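PDB 3K11: putative glycosyl hydrolase from Bacteroides thetaiotaomicron VPI-5482, which is probably a hydrolase of the glycosyl hydrolase 88 family, acting on glycosidic substrates that have not been defined. Local coordinates for residues His142-Ala147 with Asn179-Leu184; Leu157-Glu162 with Met214-Lys219; Ala339-Trp344 with Gly407-Arg412. One frame throughout, in Å; residues are numbered along the deposited sequence.

Contact 1: His142-Ala147 with Asn179-Leu184; sequences HALDDA and NKEYRL. With EDO (1,2-ethanediol), chain I.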
ATOM      1  N   HIS A 142       6.231  10.930 -38.115  1.00 26.36           N
ATOM      2  CA  HIS A 142       4.859  10.469 -38.134  1.00 28.41           C
ATOM      3  C   HIS A 142       4.173  10.434 -36.778  1.00 28.06           C
ATOM      4  O   HIS A 142       3.009  10.081 -36.724  1.00 30.05           O
ATOM      5  CB  HIS A 142       4.788   9.083 -38.754  1.00 30.59           C
ATOM      6  CG  HIS A 142       5.176   9.079 -40.187  1.00 33.56           C
ATOM      7  ND1 HIS A 142       6.261   8.386 -40.664  1.00 43.97           N
ATOM      8  CD2 HIS A 142       4.653   9.735 -41.243  1.00 36.32           C
ATOM      9  CE1 HIS A 142       6.377   8.601 -41.962  1.00 35.08           C
ATOM     10  NE2 HIS A 142       5.416   9.417 -42.337  1.00 35.30           N
ATOM     11  N   ALA A 143       4.846  10.856 -35.710  1.00 26.20           N
ATOM     12  CA  ALA A 143       4.296  10.806 -34.354  1.00 26.79           C
ATOM     13  C   ALA A 143       5.049  11.840 -33.558  1.00 26.49           C
ATOM     14  O   ALA A 143       6.143  12.212 -33.931  1.00 25.60           O
ATOM     15  CB  ALA A 143       4.495   9.420 -33.750  1.00 27.10           C
ATOM     16  N   LEU A 144       4.476  12.332 -32.472  1.00 26.38           N
ATOM     17  CA  LEU A 144       5.156  13.322 -31.650  1.00 26.64           C
ATOM     18  C   LEU A 144       6.523  12.816 -31.129  1.00 24.56           C
ATOM     19  O   LEU A 144       7.454  13.625 -30.917  1.00 26.14           O
ATOM     20  CB  LEU A 144       4.274  13.736 -30.478  1.00 23.78           C
ATOM     21  CG  LEU A 144       2.993  14.483 -30.748  1.00 21.43           C
ATOM     22  CD1 LEU A 144       2.369  14.721 -29.399  1.00 22.25           C
ATOM     23  CD2 LEU A 144       3.316  15.810 -31.446  1.00 21.21           C
ATOM     24  N   ASP A 145       6.625  11.494 -30.943  0.60 25.30           N
ATOM     25  CA  ASP A 145       7.891  10.800 -30.579  0.60 26.13           C
ATOM     26  C   ASP A 145       9.003  11.036 -31.532  0.60 25.58           C
ATOM     27  O   ASP A 145      10.163  10.874 -31.166  0.60 27.77           O
ATOM     28  CB  ASP A 145       7.747   9.286 -30.662  0.60 27.24           C
ATOM     29  CG  ASP A 145       6.999   8.712 -29.535  0.60 31.43           C
ATOM     30  OD1 ASP A 145       6.682   9.449 -28.584  0.60 30.10           O
ATOM     31  OD2 ASP A 145       6.757   7.496 -29.605  0.60 34.40           O
ATOM     32  N   ASP A 146       8.639  11.345 -32.763  1.00 22.88           N
ATOM     33  CA  ASP A 146       9.622  11.572 -33.844  1.00 22.39           C
ATOM     34  C   ASP A 146      10.056  13.018 -33.912  1.00 25.23           C
ATOM     35  O   ASP A 146      10.912  13.323 -34.713  1.00 25.48           O
ATOM     36  CB  ASP A 146       8.995  11.236 -35.200  1.00 23.18           C
ATOM     37  CG  ASP A 146       8.703   9.763 -35.382  1.00 25.72           C
ATOM     38  OD1 ASP A 146       9.349   8.928 -34.705  1.00 25.90           O
ATOM     39  OD2 ASP A 146       7.875   9.443 -36.268  1.00 27.86           O
ATOM     40  N   ALA A 147       9.479  13.921 -33.102  1.00 24.13           N
ATOM     41  CA  ALA A 147       9.653  15.350 -33.319  1.00 23.92           C
ATOM     42  C   ALA A 147       9.806  16.227 -32.109  1.00 25.41           C
ATOM     43  O   ALA A 147      10.667  17.105 -32.069  1.00 23.92           O
ATOM     44  CB  ALA A 147       8.460  15.890 -34.177  1.00 23.55           C
ATOM     45  N   ASN A 179       0.223  20.879 -37.149  1.00 26.15           N
ATOM     46  CA  ASN A 179      -0.714  20.705 -38.233  1.00 27.56           C
ATOM     47  C   ASN A 179      -1.062  19.277 -38.669  1.00 30.29           C
ATOM     48  O   ASN A 179      -2.111  19.071 -39.254  1.00 29.24           O
ATOM     49  CB  ASN A 179      -0.166  21.413 -39.473  1.00 29.17           C
ATOM     50  CG  ASN A 179      -0.036  22.906 -39.287  1.00 27.98           C
ATOM     51  OD1 ASN A 179      -0.940  23.524 -38.782  1.00 28.41           O
ATOM     52  ND2 ASN A 179       1.049  23.488 -39.753  1.00 30.21           N
ATOM     53  N   LYS A 180      -0.186  18.312 -38.442  1.00 25.85           N
ATOM     54  CA  LYS A 180      -0.395  16.965 -38.915  1.00 23.60           C
ATOM     55  C   LYS A 180      -0.717  15.914 -37.864  1.00 26.00           C
ATOM     56  O   LYS A 180      -1.458  14.971 -38.136  1.00 25.28           O
ATOM     57  CB  LYS A 180       0.833  16.547 -39.673  1.00 25.10           C
ATOM     58  CG  LYS A 180       1.072  17.440 -40.897  1.00 29.36           C
ATOM     59  CD  LYS A 180       2.212  16.886 -41.715  1.00 39.32           C
ATOM     60  CE  LYS A 180       2.489  17.768 -42.960  1.00 47.24           C
ATOM     61  NZ  LYS A 180       3.684  17.262 -43.751  1.00 47.07           N
ATOM     62  N   GLU A 181      -0.148  16.053 -36.681  0.50 25.51           N
ATOM     63  CA  GLU A 181      -0.401  15.103 -35.604  0.50 25.40           C
ATOM     64  C   GLU A 181      -1.898  14.914 -35.339  0.50 26.28           C
ATOM     65  O   GLU A 181      -2.635  15.896 -35.269  0.50 25.81           O
ATOM     66  CB  GLU A 181       0.294  15.585 -34.319  0.50 25.12           C
ATOM     67  CG  GLU A 181      -0.003  14.773 -33.044  0.50 24.36           C
ATOM     68  CD  GLU A 181       0.187  13.271 -33.211  0.50 20.77           C
ATOM     69  OE1 GLU A 181       1.255  12.840 -33.719  0.50 21.99           O
ATOM     70  OE2 GLU A 181      -0.733  12.513 -32.849  0.50 19.17           O
ATOM     71  N   TYR A 182      -2.326  13.657 -35.178  1.00 25.31           N
ATOM     72  CA  TYR A 182      -3.701  13.332 -34.859  1.00 23.70           C
ATOM     73  C   TYR A 182      -4.092  13.911 -33.492  1.00 22.56           C
ATOM     74  O   TYR A 182      -3.282  13.946 -32.544  1.00 23.54           O
ATOM     75  CB  TYR A 182      -3.890  11.822 -34.793  1.00 25.14           C
ATOM     76  CG  TYR A 182      -5.338  11.432 -34.597  1.00 25.02           C
ATOM     77  CD1 TYR A 182      -6.233  11.515 -35.643  1.00 25.98           C
ATOM     78  CD2 TYR A 182      -5.812  10.975 -33.387  1.00 26.65           C
ATOM     79  CE1 TYR A 182      -7.572  11.201 -35.469  1.00 20.75           C
ATOM     80  CE2 TYR A 182      -7.146  10.646 -33.213  1.00 22.80           C
ATOM     81  CZ  TYR A 182      -8.027  10.784 -34.255  1.00 26.90           C
ATOM     82  OH  TYR A 182      -9.345  10.461 -34.125  1.00 24.49           O
ATOM     83  N   ARG A 183      -5.337  14.385 -33.427  1.00 22.18           N
ATOM     84  CA  ARG A 183      -5.876  14.964 -32.198  1.00 23.26           C
ATOM     85  C   ARG A 183      -7.302  14.477 -31.989  1.00 22.57           C
ATOM     86  O   ARG A 183      -7.999  14.127 -32.948  1.00 23.00           O
ATOM     87  CB  ARG A 183      -5.940  16.470 -32.316  1.00 24.77           C
ATOM     88  CG  ARG A 183      -4.578  17.176 -32.453  1.00 23.67           C
ATOM     89  CD  ARG A 183      -4.808  18.491 -33.021  1.00 23.62           C
ATOM     90  NE  ARG A 183      -3.645  19.374 -33.246  1.00 22.98           N
ATOM     91  CZ  ARG A 183      -3.353  20.476 -32.530  1.00 25.10           C
ATOM     92  NH1 ARG A 183      -4.047  20.805 -31.434  1.00 25.92           N
ATOM     93  NH2 ARG A 183      -2.346  21.256 -32.907  1.00 27.54           N
ATOM     94  N   LEU A 184      -7.741  14.526 -30.736  1.00 22.83           N
ATOM     95  CA  LEU A 184      -9.147  14.333 -30.393  1.00 22.61           C
ATOM     96  C   LEU A 184      -9.962  15.479 -30.965  1.00 23.12           C
ATOM     97  O   LEU A 184      -9.393  16.457 -31.458  1.00 21.61           O
ATOM     98  CB  LEU A 184      -9.340  14.306 -28.863  1.00 23.55           C
ATOM     99  CG  LEU A 184      -8.702  13.198 -28.009  1.00 26.90           C
ATOM    100  CD1 LEU A 184      -9.145  13.308 -26.541  1.00 23.29           C
ATOM    101  CD2 LEU A 184      -8.987  11.809 -28.572  1.00 24.10           C
TER
HETATM  102  C1  EDO I   8       6.789   7.318 -26.242  1.00 30.18           C
HETATM  103  O1  EDO I   8       5.831   8.366 -26.138  1.00 28.96           O
HETATM  104  C2  EDO I   8       6.033   6.019 -26.445  1.00 34.44           C
HETATM  105  O2  EDO I   8       5.749   5.925 -27.821  1.00 32.74           O
HETATM  106  O   HOH W   1       0.892   9.813 -35.299  1.00 41.24           O
HETATM  107  O   HOH W   2       2.039  10.777 -31.372  1.00 26.01           O
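Leu144 and Glu181 join two interhelical links in the helical domain of a putative glycosidase: the turn between helices 133-139 and 148-160, and the stretch that leaves helix 167-180. The side chains cross at about a right angle, and Leu144 CG lies 3.8 Å from Glu181 CG, with CD2 of the leucine resting against the same methylene. Glu181 sends CG away from its own N (chi1 174°) and then bends at chi2, which carries the carboxylate back over Ala143, where OE1 comes within 3.7 Å of Ala143 CA. The glutamate was modelled in two conformations, and this geometry belongs to one of them.

The polar half of the contact runs through water. One molecule accepts from Leu144 N at 3.1 Å and donates to Glu181 OE1 at 3.2 Å; a second donates to His142 O at 2.6 Å but only weakly to Glu181 OE1. The carboxylate is thus linked to the turn by two waters, and the aliphatic part of the side chain packs on Leu144. With an alanine in place of Leu144, the Glu181 methylene would probably lose its apolar neighbour, and a gap would open beside Ile177 and Met206, which the leucine also touches.

The turn itself is tied by Asp146, whose OD2 receives His142 N through its anti lone pair at 2.9 Å, nearly straight at 169°, while OD1 is held by Gln137. On the other link, Arg183 forms a salt bridge with Glu228. In one of its two modelled conformers, Asp145 takes two bonds from an ethanediol, probably a crystallisation additive, which Arg191 also holds. Ala147 occupies the N-cap position of helix 148-160. A short 3-10 turn resting against the exit of helix 167-180 is consistent with the interhelical loops of an (alpha/alpha)6 barrel, the fold of this family.

Contact 2: Leu157-Glu162 with Met214-Lys219; sequences LRLKDE and MSRYDK. With EDO (1,2-ethanediol), chain P.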
ATOM      1  N   LEU A 157      18.351  26.014 -28.026  1.00 26.50           N
ATOM      2  CA  LEU A 157      19.717  26.413 -28.356  1.00 25.39           C
ATOM      3  C   LEU A 157      19.762  27.507 -29.420  1.00 24.83           C
ATOM      4  O   LEU A 157      20.561  28.433 -29.327  1.00 27.97           O
ATOM      5  CB  LEU A 157      20.574  25.213 -28.764  1.00 24.10           C
ATOM      6  CG  LEU A 157      22.095  25.481 -28.850  1.00 27.27           C
ATOM      7  CD1 LEU A 157      22.631  26.034 -27.527  1.00 24.03           C
ATOM      8  CD2 LEU A 157      22.830  24.182 -29.193  1.00 23.15           C
ATOM      9  N   ARG A 158      18.882  27.432 -30.414  1.00 25.13           N
ATOM     10  CA  ARG A 158      18.900  28.454 -31.421  1.00 25.11           C
ATOM     11  C   ARG A 158      18.564  29.826 -30.847  1.00 27.37           C
ATOM     12  O   ARG A 158      19.101  30.846 -31.300  1.00 25.64           O
ATOM     13  CB  ARG A 158      17.982  28.123 -32.587  1.00 24.05           C
ATOM     14  CG  ARG A 158      18.064  29.173 -33.682  1.00 26.74           C
ATOM     15  CD  ARG A 158      17.597  28.622 -35.013  1.00 26.33           C
ATOM     16  NE  ARG A 158      17.217  29.761 -35.833  1.00 38.01           N
ATOM     17  CZ  ARG A 158      18.075  30.584 -36.396  1.00 37.64           C
ATOM     18  NH1 ARG A 158      19.383  30.361 -36.340  1.00 45.63           N
ATOM     19  NH2 ARG A 158      17.619  31.641 -37.060  1.00 37.68           N
ATOM     20  N   LEU A 159      17.677  29.879 -29.871  1.00 27.62           N
ATOM     21  CA  LEU A 159      17.384  31.155 -29.231  1.00 29.21           C
ATOM     22  C   LEU A 159      18.581  31.694 -28.451  1.00 30.57           C
ATOM     23  O   LEU A 159      18.646  32.890 -28.198  1.00 31.52           O
ATOM     24  CB  LEU A 159      16.152  31.051 -28.350  1.00 27.71           C
ATOM     25  CG  LEU A 159      14.832  30.915 -29.131  1.00 28.22           C
ATOM     26  CD1 LEU A 159      13.686  30.529 -28.180  1.00 25.68           C
ATOM     27  CD2 LEU A 159      14.460  32.167 -29.934  1.00 28.81           C
ATOM     28  N   LYS A 160      19.538  30.837 -28.113  1.00 30.57           N
ATOM     29  CA  LYS A 160      20.788  31.271 -27.478  1.00 30.68           C
ATOM     30  C   LYS A 160      21.892  31.546 -28.492  1.00 31.64           C
ATOM     31  O   LYS A 160      22.872  32.212 -28.156  1.00 32.18           O
ATOM     32  CB  LYS A 160      21.262  30.229 -26.480  1.00 31.80           C
ATOM     33  CG  LYS A 160      20.342  30.008 -25.303  1.00 36.97           C
ATOM     34  CD  LYS A 160      20.859  28.865 -24.432  1.00 37.28           C
ATOM     35  CE  LYS A 160      20.096  28.764 -23.083  1.00 45.81           C
ATOM     36  NZ  LYS A 160      20.903  28.169 -21.936  1.00 45.89           N
ATOM     37  N   ASP A 161      21.716  31.091 -29.736  1.00 29.78           N
ATOM     38  CA  ASP A 161      22.721  31.205 -30.778  1.00 27.72           C
ATOM     39  C   ASP A 161      22.100  31.256 -32.177  1.00 28.11           C
ATOM     40  O   ASP A 161      21.877  30.244 -32.818  1.00 27.04           O
ATOM     41  CB  ASP A 161      23.657  30.002 -30.706  1.00 28.00           C
ATOM     42  CG  ASP A 161      24.760  30.050 -31.731  1.00 31.24           C
ATOM     43  OD1 ASP A 161      24.876  31.058 -32.474  1.00 27.66           O
ATOM     44  OD2 ASP A 161      25.522  29.063 -31.792  1.00 28.57           O
ATOM     45  N   GLU A 162      21.916  32.469 -32.674  1.00 28.23           N
ATOM     46  CA  GLU A 162      21.332  32.721 -33.968  1.00 31.22           C
ATOM     47  C   GLU A 162      22.143  32.098 -35.095  1.00 29.00           C
ATOM     48  O   GLU A 162      21.636  31.965 -36.185  1.00 32.95           O
ATOM     49  CB  GLU A 162      21.217  34.255 -34.205  1.00 32.80           C
HETATM   50  N   MSE A 214       7.989  27.147 -29.030  1.00 24.24           N
HETATM   51  CA  MSE A 214       7.660  27.860 -30.268  1.00 25.71           C
HETATM   52  C   MSE A 214       7.048  29.214 -29.975  1.00 24.82           C
HETATM   53  O   MSE A 214       7.194  30.131 -30.798  1.00 26.29           O
HETATM   54  CB  MSE A 214       6.685  27.127 -31.181  1.00 27.30           C
HETATM   55  CG  MSE A 214       7.220  26.233 -32.188  1.00 37.44           C
HETATM   56 SE   MSE A 214       8.655  26.786 -33.305  0.75 23.44          SE
HETATM   57  CE  MSE A 214       7.867  27.367 -34.856  1.00 28.90           C
ATOM     58  N   SER A 215       6.374  29.373 -28.824  1.00 25.78           N
ATOM     59  CA  SER A 215       5.864  30.698 -28.463  1.00 23.89           C
ATOM     60  C   SER A 215       6.997  31.702 -28.304  1.00 26.22           C
ATOM     61  O   SER A 215       6.780  32.890 -28.473  1.00 26.59           O
ATOM     62  CB  SER A 215       5.006  30.661 -27.184  1.00 28.85           C
ATOM     63  OG  SER A 215       5.800  30.693 -26.019  1.00 22.91           O
ATOM     64  N   ARG A 216       8.196  31.229 -27.973  1.00 27.18           N
ATOM     65  CA  ARG A 216       9.385  32.060 -27.817  1.00 27.94           C
ATOM     66  C   ARG A 216      10.108  32.279 -29.143  1.00 28.56           C
ATOM     67  O   ARG A 216      10.806  33.290 -29.339  1.00 26.48           O
ATOM     68  CB  ARG A 216      10.385  31.406 -26.845  1.00 26.23           C
ATOM     69  CG  ARG A 216       9.859  31.113 -25.453  1.00 30.00           C
ATOM     70  CD  ARG A 216      10.900  30.412 -24.603  1.00 30.99           C
ATOM     71  NE  ARG A 216      12.062  31.278 -24.435  1.00 29.96           N
ATOM     72  CZ  ARG A 216      13.353  30.904 -24.502  1.00 36.05           C
ATOM     73  NH1 ARG A 216      13.753  29.640 -24.750  1.00 30.10           N
ATOM     74  NH2 ARG A 216      14.279  31.835 -24.324  1.00 37.40           N
ATOM     75  N   TYR A 217       9.925  31.341 -30.064  1.00 28.62           N
ATOM     76  CA  TYR A 217      10.681  31.315 -31.332  1.00 26.55           C
ATOM     77  C   TYR A 217       9.991  32.044 -32.454  1.00 27.68           C
ATOM     78  O   TYR A 217      10.655  32.661 -33.298  1.00 26.99           O
ATOM     79  CB  TYR A 217      10.892  29.868 -31.742  1.00 26.49           C
ATOM     80  CG  TYR A 217      11.828  29.626 -32.902  1.00 28.10           C
ATOM     81  CD1 TYR A 217      13.197  29.521 -32.707  1.00 28.96           C
ATOM     82  CD2 TYR A 217      11.334  29.405 -34.162  1.00 26.53           C
ATOM     83  CE1 TYR A 217      14.045  29.260 -33.736  1.00 26.78           C
ATOM     84  CE2 TYR A 217      12.155  29.136 -35.198  1.00 28.01           C
ATOM     85  CZ  TYR A 217      13.525  29.096 -35.003  1.00 28.82           C
ATOM     86  OH  TYR A 217      14.355  28.799 -36.070  1.00 27.48           O
ATOM     87  N   ASP A 218       8.670  31.964 -32.485  1.00 26.44           N
ATOM     88  CA  ASP A 218       7.876  32.666 -33.474  1.00 30.56           C
ATOM     89  C   ASP A 218       7.171  33.853 -32.767  1.00 30.76           C
ATOM     90  O   ASP A 218       6.128  33.704 -32.158  1.00 29.33           O
ATOM     91  CB  ASP A 218       6.917  31.675 -34.135  1.00 27.09           C
ATOM     92  CG  ASP A 218       6.054  32.301 -35.196  1.00 33.62           C
ATOM     93  OD1 ASP A 218       6.071  33.533 -35.317  1.00 34.17           O
ATOM     94  OD2 ASP A 218       5.354  31.535 -35.894  1.00 35.24           O
ATOM     95  N   LYS A 219       7.779  35.024 -32.871  1.00 35.07           N
ATOM     96  CA  LYS A 219       7.297  36.270 -32.251  1.00 37.72           C
ATOM     97  C   LYS A 219       5.816  36.560 -32.561  1.00 39.72           C
ATOM     98  O   LYS A 219       4.997  36.886 -31.663  1.00 43.13           O
ATOM     99  CB  LYS A 219       8.167  37.430 -32.773  1.00 39.32           C
TER
HETATM  100  C1  EDO P  15      22.250  35.161 -30.138  1.00 64.37           C
HETATM  101  O1  EDO P  15      22.648  34.576 -31.361  1.00 59.21           O
HETATM  102  C2  EDO P  15      20.736  35.118 -30.100  1.00 67.06           C
HETATM  103  O2  EDO P  15      20.411  35.083 -28.716  1.00 77.61           O
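Arg158 and Tyr217 form the tight half of this contact between the last turns of helices 148-160 and 202-217. Arg158 NE donates to Tyr217 OH at 3.0 Å, a bent bond of 139° with the hydroxyl tilted slightly from the guanidinium plane. Arg158 CD comes in at the edge of the ring, 3.8 Å from Tyr217 CE1, and the guanidinium and ring planes stand 68° apart. An extended chain, with CG anti to the backbone N (chi1 -177°), lets Arg158 reach along the edge of the tyrosine ring to the hydroxyl. Both polar ends have further partners: the hydroxyl is bonded to Asp167, and Arg158 NH1 reaches Glu162 O at 2.8 Å as well as Leu164 O, tying the arginine to the chain that leaves its own helix.

The Arg216 side is the more open one: the arginine is exposed and finds its polar partner in Gln213, while Leu159 CD1 lies over one face of its guanidinium, 3.5 Å from Arg216 NH1 and offset toward the rim. Leu159 CD2 bridges the halves, 4.0 Å from Tyr217 CD1. An arginine-tyrosine hydrogen bond and leucine packing thus join two helix C-termini side by side at the surface of the helical barrel expected for this family.

Contact 3: Ala339-Trp344 with Gly407-Arg412; sequences AINKGW and GAEMIR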
ATOM      1  N   ALA A 339      12.189  22.912  -9.266  1.00 21.73           N
ATOM      2  CA  ALA A 339      11.058  23.584  -8.621  1.00 18.43           C
ATOM      3  C   ALA A 339      11.534  24.306  -7.354  1.00 23.68           C
ATOM      4  O   ALA A 339      11.041  25.380  -7.046  1.00 23.61           O
ATOM      5  CB  ALA A 339       9.943  22.583  -8.270  1.00 20.79           C
ATOM      6  N   ILE A 340      12.490  23.722  -6.627  1.00 24.68           N
ATOM      7  CA  ILE A 340      13.054  24.412  -5.467  1.00 21.76           C
ATOM      8  C   ILE A 340      13.847  25.626  -5.927  1.00 21.55           C
ATOM      9  O   ILE A 340      13.661  26.747  -5.377  1.00 22.31           O
ATOM     10  CB  ILE A 340      13.991  23.505  -4.616  1.00 22.91           C
ATOM     11  CG1 ILE A 340      13.200  22.346  -3.975  1.00 21.08           C
ATOM     12  CG2 ILE A 340      14.664  24.341  -3.503  1.00 21.75           C
ATOM     13  CD1 ILE A 340      14.090  21.123  -3.507  1.00 21.99           C
ATOM     14  N   ASN A 341      14.697  25.415  -6.931  1.00 22.00           N
ATOM     15  CA  ASN A 341      15.510  26.504  -7.482  1.00 22.20           C
ATOM     16  C   ASN A 341      14.646  27.637  -8.004  1.00 25.15           C
ATOM     17  O   ASN A 341      15.033  28.811  -7.876  1.00 23.40           O
ATOM     18  CB  ASN A 341      16.420  25.996  -8.595  1.00 23.53           C
ATOM     19  CG  ASN A 341      17.544  25.098  -8.083  1.00 24.17           C
ATOM     20  OD1 ASN A 341      17.975  25.227  -6.929  1.00 27.54           O
ATOM     21  ND2 ASN A 341      18.079  24.265  -8.970  1.00 25.25           N
ATOM     22  N   LYS A 342      13.502  27.303  -8.605  1.00 21.84           N
ATOM     23  CA  LYS A 342      12.581  28.316  -9.159  1.00 23.22           C
ATOM     24  C   LYS A 342      11.686  28.977  -8.149  1.00 25.45           C
ATOM     25  O   LYS A 342      11.020  29.932  -8.479  1.00 23.35           O
ATOM     26  CB  LYS A 342      11.703  27.712 -10.277  1.00 23.12           C
ATOM     27  CG  LYS A 342      12.476  27.265 -11.468  1.00 22.73           C
ATOM     28  CD  LYS A 342      12.939  28.428 -12.390  1.00 35.17           C
ATOM     29  CE  LYS A 342      11.866  28.906 -13.301  1.00 42.18           C
ATOM     30  NZ  LYS A 342      12.455  29.762 -14.373  1.00 41.14           N
ATOM     31  N   GLY A 343      11.659  28.491  -6.923  1.00 22.91           N
ATOM     32  CA  GLY A 343      10.796  29.027  -5.885  1.00 26.68           C
ATOM     33  C   GLY A 343       9.383  28.486  -5.937  1.00 24.18           C
ATOM     34  O   GLY A 343       8.510  29.069  -5.318  1.00 23.76           O
ATOM     35  N   TRP A 344       9.139  27.399  -6.677  1.00 24.42           N
ATOM     36  CA  TRP A 344       7.791  26.827  -6.806  1.00 24.10           C
ATOM     37  C   TRP A 344       7.385  25.916  -5.654  1.00 23.73           C
ATOM     38  O   TRP A 344       6.206  25.842  -5.308  1.00 23.08           O
ATOM     39  CB  TRP A 344       7.662  26.033  -8.093  1.00 25.27           C
ATOM     40  CG  TRP A 344       7.973  26.795  -9.317  1.00 22.41           C
ATOM     41  CD1 TRP A 344       7.923  28.121  -9.514  1.00 27.82           C
ATOM     42  CD2 TRP A 344       8.323  26.214 -10.579  1.00 21.48           C
ATOM     43  NE1 TRP A 344       8.256  28.419 -10.819  1.00 22.64           N
ATOM     44  CE2 TRP A 344       8.516  27.253 -11.481  1.00 28.12           C
ATOM     45  CE3 TRP A 344       8.515  24.907 -11.009  1.00 24.55           C
ATOM     46  CZ2 TRP A 344       8.865  27.026 -12.793  1.00 22.86           C
ATOM     47  CZ3 TRP A 344       8.884  24.669 -12.317  1.00 26.06           C
ATOM     48  CH2 TRP A 344       9.080  25.727 -13.188  1.00 25.85           C
ATOM     49  N   GLY A 407      21.487  15.874 -12.456  1.00 23.21           N
ATOM     50  CA  GLY A 407      22.799  16.234 -11.926  1.00 24.01           C
ATOM     51  C   GLY A 407      23.039  17.701 -12.091  1.00 25.50           C
ATOM     52  O   GLY A 407      23.453  18.380 -11.160  1.00 23.12           O
ATOM     53  N   ALA A 408      22.781  18.199 -13.293  1.00 23.56           N
ATOM     54  CA  ALA A 408      22.950  19.628 -13.562  1.00 27.02           C
ATOM     55  C   ALA A 408      22.172  20.491 -12.582  1.00 23.84           C
ATOM     56  O   ALA A 408      22.687  21.488 -12.076  1.00 24.69           O
ATOM     57  CB  ALA A 408      22.498  19.950 -14.980  1.00 26.53           C
ATOM     58  N   GLU A 409      20.933  20.096 -12.316  1.00 22.97           N
ATOM     59  CA  GLU A 409      20.056  20.857 -11.454  1.00 22.39           C
ATOM     60  C   GLU A 409      20.409  20.681  -9.982  1.00 22.32           C
ATOM     61  O   GLU A 409      20.328  21.637  -9.163  1.00 22.10           O
ATOM     62  CB  GLU A 409      18.585  20.464 -11.717  1.00 24.07           C
ATOM     63  CG  GLU A 409      17.602  21.526 -11.324  1.00 22.92           C
ATOM     64  CD  GLU A 409      17.680  22.793 -12.159  1.00 26.19           C
ATOM     65  OE1 GLU A 409      18.239  22.765 -13.247  1.00 30.60           O
ATOM     66  OE2 GLU A 409      17.183  23.807 -11.679  1.00 26.10           O
HETATM   67  N   MSE A 410      20.870  19.498  -9.625  1.00 23.01           N
HETATM   68  CA  MSE A 410      21.398  19.300  -8.272  1.00 23.83           C
HETATM   69  C   MSE A 410      22.615  20.170  -7.994  1.00 23.40           C
HETATM   70  O   MSE A 410      22.763  20.714  -6.881  1.00 24.03           O
HETATM   71  CB  MSE A 410      21.747  17.819  -8.009  1.00 23.88           C
HETATM   72  CG  MSE A 410      20.581  16.884  -7.825  1.00 22.75           C
HETATM   73 SE   MSE A 410      19.504  17.278  -6.325  0.75 22.01          SE
HETATM   74  CE  MSE A 410      20.830  17.413  -4.979  1.00 18.12           C
ATOM     75  N   ILE A 411      23.469  20.381  -8.981  1.00 23.49           N
ATOM     76  CA  ILE A 411      24.622  21.274  -8.790  1.00 22.88           C
ATOM     77  C   ILE A 411      24.144  22.688  -8.466  1.00 24.49           C
ATOM     78  O   ILE A 411      24.656  23.307  -7.511  1.00 25.73           O
ATOM     79  CB  ILE A 411      25.586  21.240 -10.013  1.00 21.20           C
ATOM     80  CG1 ILE A 411      26.301  19.876 -10.043  1.00 21.30           C
ATOM     81  CG2 ILE A 411      26.621  22.455 -10.033  1.00 19.87           C
ATOM     82  CD1 ILE A 411      26.942  19.476 -11.434  1.00 20.74           C
ATOM     83  N   ARG A 412      23.161  23.187  -9.229  0.50 25.33           N
ATOM     84  CA  ARG A 412      22.565  24.502  -8.945  0.50 23.67           C
ATOM     85  C   ARG A 412      22.022  24.538  -7.527  0.50 23.81           C
ATOM     86  O   ARG A 412      22.302  25.462  -6.767  0.50 23.05           O
ATOM     87  CB  ARG A 412      21.414  24.797  -9.902  0.50 25.17           C
ATOM     88  CG  ARG A 412      20.668  26.109  -9.627  0.50 28.40           C
ATOM     89  CD  ARG A 412      21.424  27.266 -10.162  0.50 42.40           C
ATOM     90  NE  ARG A 412      21.124  27.513 -11.575  0.50 44.14           N
ATOM     91  CZ  ARG A 412      21.920  28.184 -12.415  0.50 49.29           C
ATOM     92  NH1 ARG A 412      23.113  28.661 -12.027  0.50 52.22           N
ATOM     93  NH2 ARG A 412      21.536  28.358 -13.673  0.50 44.51           N
TER
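Asn341 meets Glu409 and Arg412 where the last turn of helix 326-342 lies against helix 400-416, a compact example of one amide serving two neighbours. Asn341 ND2 donates to Glu409 OE2 at 2.9 Å, an almost straight bond of 169°. The oxygen lies in the amide plane, yet the donor approaches it from above the carboxylate plane, 46° out of it. A second, weak bond runs from Asn341 ND2 to the backbone Glu409 O at 3.5 Å. Alongside, the aliphatic start of Arg412 packs against the amide, its CG 3.2 Å from Asn341 ND2; this arginine was modelled in two conformations, so its details are those of one copy.

The next shell fixes these groups. Glu409 is buried, and a bend at chi2 (66°) turns its carboxylate toward helix 326-342, where OE2 is also bonded to His338 ND1. Two donors thus grip one oxygen, an arrangement that would probably stabilise its negative charge. The His338 ring in turn meets Trp344 nearly at right angles. Trp344 is brought back by a Schellman motif: Trp344 N bonds to Ala339 O at 2.8 Å and Gly343 N to Ile340 O at 3.1 Å, with Gly343 at positive phi. Lys342 CB sits over one face of the indole, offset toward its rim.

Farther out, the modelled conformer of Arg412 extends past the asparagine to a salt bridge with Glu96, and Ala408 O is hydrogen-bonded to Thr97 OG1; Glu96 and Thr97 both belong to helix 82-98. Met410 packs on Val333 and Ala337 and on helix 347-362, while Trp344 lies against helix 265-281. The pair of helices is therefore set among helices 82-98, 265-281 and 347-362, with the loop residues Leu27 and Tyr428 also against Met410.

The three contacts sample one helical domain at separate places. Contacts 1 and 2 share helices: 148-160 begins just after the turn of contact 1 and ends in contact 2, while 167-180 runs from Asp167, the partner of Tyr217, to the exit at Glu181. Their centres are 21 Å apart, with nearest atoms about 9 Å apart. Contact 3 lies across the chain's centre from contact 1, centres 31 Å apart, but within about 8 Å of contact 2 at the nearest atoms. Glu96 stands between these two, salt-bridged to Arg412 and weakly paired with Lys160. The ethanediols at contacts 1 and 2 do not by themselves locate an active site.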